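Local coordinates for Protease/Reverse transcriptase/ribonuclease H (Eastern chimpanzee simian foamy virus, PDB 7KSF), which combines an aspartic protease, a reverse transcriptase and a ribonuclease H in one chain, probably serving polyprotein processing and synthesis of viral DNA, at residues Trp137-Gly142 with Ile178-Lys183. The protein carries 1 engineered substitution. Numbering follows the deposited sequence.
Sequences WENQVG and IDDLLK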
ATOM      1  N   TRP A 137      18.990  -4.385   9.041  1.00 55.48           N
ATOM      2  CA  TRP A 137      19.326  -3.009   9.369  1.00 55.75           C
ATOM      3  C   TRP A 137      18.507  -2.055   8.512  1.00 56.23           C
ATOM      4  O   TRP A 137      18.165  -2.373   7.368  1.00 54.72           O
ATOM      5  CB  TRP A 137      20.816  -2.738   9.156  1.00 57.61           C
ATOM      6  CG  TRP A 137      21.708  -3.674   9.898  1.00 59.16           C
ATOM      7  CD1 TRP A 137      22.242  -4.838   9.432  1.00 59.65           C
ATOM      8  CD2 TRP A 137      22.167  -3.530  11.243  1.00 61.12           C
ATOM      9  NE1 TRP A 137      23.007  -5.429  10.405  1.00 62.27           N
ATOM     10  CE2 TRP A 137      22.975  -4.645  11.529  1.00 63.27           C
ATOM     11  CE3 TRP A 137      21.969  -2.565  12.234  1.00 60.99           C
ATOM     12  CZ2 TRP A 137      23.591  -4.822  12.766  1.00 76.12           C
ATOM     13  CZ3 TRP A 137      22.579  -2.742  13.457  1.00 62.53           C
ATOM     14  CH2 TRP A 137      23.377  -3.859  13.715  1.00 75.67           C
ATOM     15  N   GLU A 138      18.188  -0.892   9.070  1.00 55.91           N
ATOM     16  CA  GLU A 138      17.589   0.159   8.263  1.00 56.68           C
ATOM     17  C   GLU A 138      18.598   0.645   7.228  1.00 60.31           C
ATOM     18  O   GLU A 138      19.802   0.710   7.496  1.00 64.69           O
ATOM     19  CB  GLU A 138      17.127   1.320   9.143  1.00 57.92           C
ATOM     20  CG  GLU A 138      15.966   0.987  10.070  1.00 62.41           C
ATOM     21  CD  GLU A 138      15.334   2.228  10.677  1.00 77.85           C
ATOM     22  OE1 GLU A 138      15.736   3.346  10.297  1.00 63.09           O
ATOM     23  OE2 GLU A 138      14.436   2.084  11.534  1.00 71.96           O
ATOM     24  N   ASN A 139      18.200   0.941   6.109  1.00 62.91           N
ATOM     25  CA  ASN A 139      19.013   1.391   4.976  1.00 55.89           C
ATOM     26  C   ASN A 139      20.001   0.324   4.515  1.00 55.73           C
ATOM     27  O   ASN A 139      20.962   0.629   3.800  1.00 56.59           O
ATOM     28  CB  ASN A 139      19.746   2.692   5.305  1.00 57.07           C
ATOM     29  CG  ASN A 139      18.846   3.709   5.970  1.00 57.12           C
ATOM     30  OD1 ASN A 139      19.177   4.259   7.018  1.00 58.31           O
ATOM     31  ND2 ASN A 139      17.688   3.953   5.367  1.00 59.57           N
ATOM     32  N   GLN A 140      19.780  -0.923   4.917  1.00 56.58           N
ATOM     33  CA  GLN A 140      20.619  -2.028   4.473  1.00 55.33           C
ATOM     34  C   GLN A 140      20.311  -2.376   3.023  1.00 57.25           C
ATOM     35  O   GLN A 140      19.149  -2.511   2.632  1.00 59.80           O
ATOM     36  CB  GLN A 140      20.393  -3.247   5.367  1.00 55.75           C
ATOM     37  CG  GLN A 140      20.781  -4.565   4.739  1.00 55.32           C
ATOM     38  CD  GLN A 140      20.397  -5.745   5.604  1.00 54.85           C
ATOM     39  OE1 GLN A 140      19.809  -5.580   6.674  1.00 54.50           O
ATOM     40  NE2 GLN A 140      20.726  -6.944   5.144  1.00 54.53           N
ATOM     41  N   VAL A 141      21.366  -2.510   2.216  1.00 66.84           N
ATOM     42  CA  VAL A 141      21.241  -2.866   0.810  1.00 61.13           C
ATOM     43  C   VAL A 141      22.139  -4.061   0.523  1.00 58.25           C
ATOM     44  O   VAL A 141      23.082  -4.353   1.263  1.00 58.37           O
ATOM     45  CB  VAL A 141      21.594  -1.698  -0.136  1.00 58.51           C
ATOM     46  CG1 VAL A 141      20.761  -0.476   0.194  1.00 58.73           C
ATOM     47  CG2 VAL A 141      23.077  -1.379  -0.051  1.00 62.65           C
ATOM     48  N   GLY A 142      21.839  -4.749  -0.575  1.00 59.16           N
ATOM     49  CA  GLY A 142      22.587  -5.921  -0.987  1.00 75.17           C
ATOM     50  C   GLY A 142      23.410  -5.654  -2.232  1.00 73.73           C
ATOM     51  O   GLY A 142      23.092  -4.763  -3.024  1.00 69.10           O
ATOM     52  N   ILE A 178      22.820   8.872   4.924  1.00 63.18           N
ATOM     53  CA  ILE A 178      24.059   9.231   4.238  1.00 62.93           C
ATOM     54  C   ILE A 178      25.229   8.435   4.800  1.00 62.69           C
ATOM     55  O   ILE A 178      26.069   7.929   4.049  1.00 62.33           O
ATOM     56  CB  ILE A 178      24.313  10.746   4.340  1.00 64.86           C
ATOM     57  CG1 ILE A 178      23.124  11.534   3.788  1.00 69.90           C
ATOM     58  CG2 ILE A 178      25.573  11.120   3.577  1.00 65.04           C
ATOM     59  CD1 ILE A 178      22.973  11.421   2.294  1.00 68.48           C
ATOM     60  N   ASP A 179      25.294   8.297   6.126  1.00 62.44           N
ATOM     61  CA  ASP A 179      26.390   7.555   6.740  1.00 61.69           C
ATOM     62  C   ASP A 179      26.331   6.077   6.371  1.00 61.33           C
ATOM     63  O   ASP A 179      27.352   5.476   6.016  1.00 61.22           O
ATOM     64  CB  ASP A 179      26.362   7.731   8.257  1.00 65.81           C
ATOM     65  CG  ASP A 179      26.807   9.113   8.694  1.00 73.20           C
ATOM     66  OD1 ASP A 179      27.273   9.889   7.830  1.00 63.40           O
ATOM     67  OD2 ASP A 179      26.709   9.417   9.900  1.00 79.31           O
ATOM     68  N   ASP A 180      25.143   5.476   6.448  1.00 60.97           N
ATOM     69  CA  ASP A 180      25.022   4.047   6.176  1.00 60.84           C
ATOM     70  C   ASP A 180      25.385   3.722   4.730  1.00 60.15           C
ATOM     71  O   ASP A 180      26.118   2.761   4.470  1.00 60.41           O
ATOM     72  CB  ASP A 180      23.604   3.572   6.504  1.00 60.25           C
ATOM     73  CG  ASP A 180      23.310   3.602   7.996  1.00 60.50           C
ATOM     74  OD1 ASP A 180      24.218   3.274   8.786  1.00 60.97           O
ATOM     75  OD2 ASP A 180      22.180   3.958   8.380  1.00 60.65           O
ATOM     76  N   LEU A 181      24.889   4.515   3.778  1.00 78.22           N
ATOM     77  CA  LEU A 181      25.205   4.265   2.375  1.00 61.43           C
ATOM     78  C   LEU A 181      26.677   4.510   2.089  1.00 56.99           C
ATOM     79  O   LEU A 181      27.300   3.754   1.335  1.00 63.11           O
ATOM     80  CB  LEU A 181      24.333   5.140   1.478  1.00 60.46           C
ATOM     81  CG  LEU A 181      22.834   4.889   1.636  1.00 59.86           C
ATOM     82  CD1 LEU A 181      22.054   5.793   0.709  1.00 60.95           C
ATOM     83  CD2 LEU A 181      22.504   3.430   1.370  1.00 59.51           C
ATOM     84  N   LEU A 182      27.249   5.565   2.669  1.00 63.19           N
ATOM     85  CA  LEU A 182      28.690   5.754   2.582  1.00 60.89           C
ATOM     86  C   LEU A 182      29.422   4.570   3.190  1.00 61.33           C
ATOM     87  O   LEU A 182      30.444   4.115   2.663  1.00 68.34           O
ATOM     88  CB  LEU A 182      29.106   7.047   3.285  1.00 61.83           C
ATOM     89  CG  LEU A 182      28.823   8.379   2.600  1.00 63.03           C
ATOM     90  CD1 LEU A 182      29.022   9.502   3.601  1.00 63.32           C
ATOM     91  CD2 LEU A 182      29.721   8.573   1.392  1.00 69.89           C
ATOM     92  N   LYS A 183      28.906   4.053   4.307  1.00 66.07           N
ATOM     93  CA  LYS A 183      29.546   2.921   4.964  1.00 69.33           C
ATOM     94  C   LYS A 183      29.482   1.679   4.089  1.00 68.24           C
ATOM     95  O   LYS A 183      30.446   0.909   4.018  1.00 69.32           O
ATOM     96  CB  LYS A 183      28.891   2.661   6.321  1.00 65.71           C
ATOM     97  CG  LYS A 183      29.771   1.912   7.316  1.00 66.85           C
ATOM     98  CD  LYS A 183      29.138   1.891   8.699  1.00 66.92           C
ATOM     99  CE  LYS A 183      30.171   1.606   9.777  1.00 93.68           C
ATOM    100  NZ  LYS A 183      29.551   1.447  11.120  1.00 84.51           N
TER
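N139, at the tip of a tight turn, leans its side chain against D180 of helix 171-184, the two crossing at about a right angle. Their CB atoms meet at 4.1 Å, and the planes of the amide and carboxylate are 36° apart. On D180, CG stands beside the backbone N and anti to the carbonyl carbon (chi1 -69°), on a CB that already points at the turn. The carboxylate of D180 is held from outside the pair, OD1 being hydrogen-bonded to T97, and CB of N139 lies 4.1 Å from OD2. E138 turns its own carboxylate to a salt bridge with R207, its OE1 6.8 Å from D180 OD2; R207 would be expected to offset part of any repulsion between the two acids. The next residue, L181, reaches over with a single methyl: CD2 lies 4.0 Å from the carbonyl O of N139 and 4.4 Å from V141 CG1. Q184, about one turn on from L181, bonds to N139 O and V141 N through its amide. The motif is a type II beta turn, W137 to Q140, with N139 at its third position in a left-handed conformation (phi 63°): loop-on-helix packing, the turn belonging to the connection between helices 117-129 and 171-184.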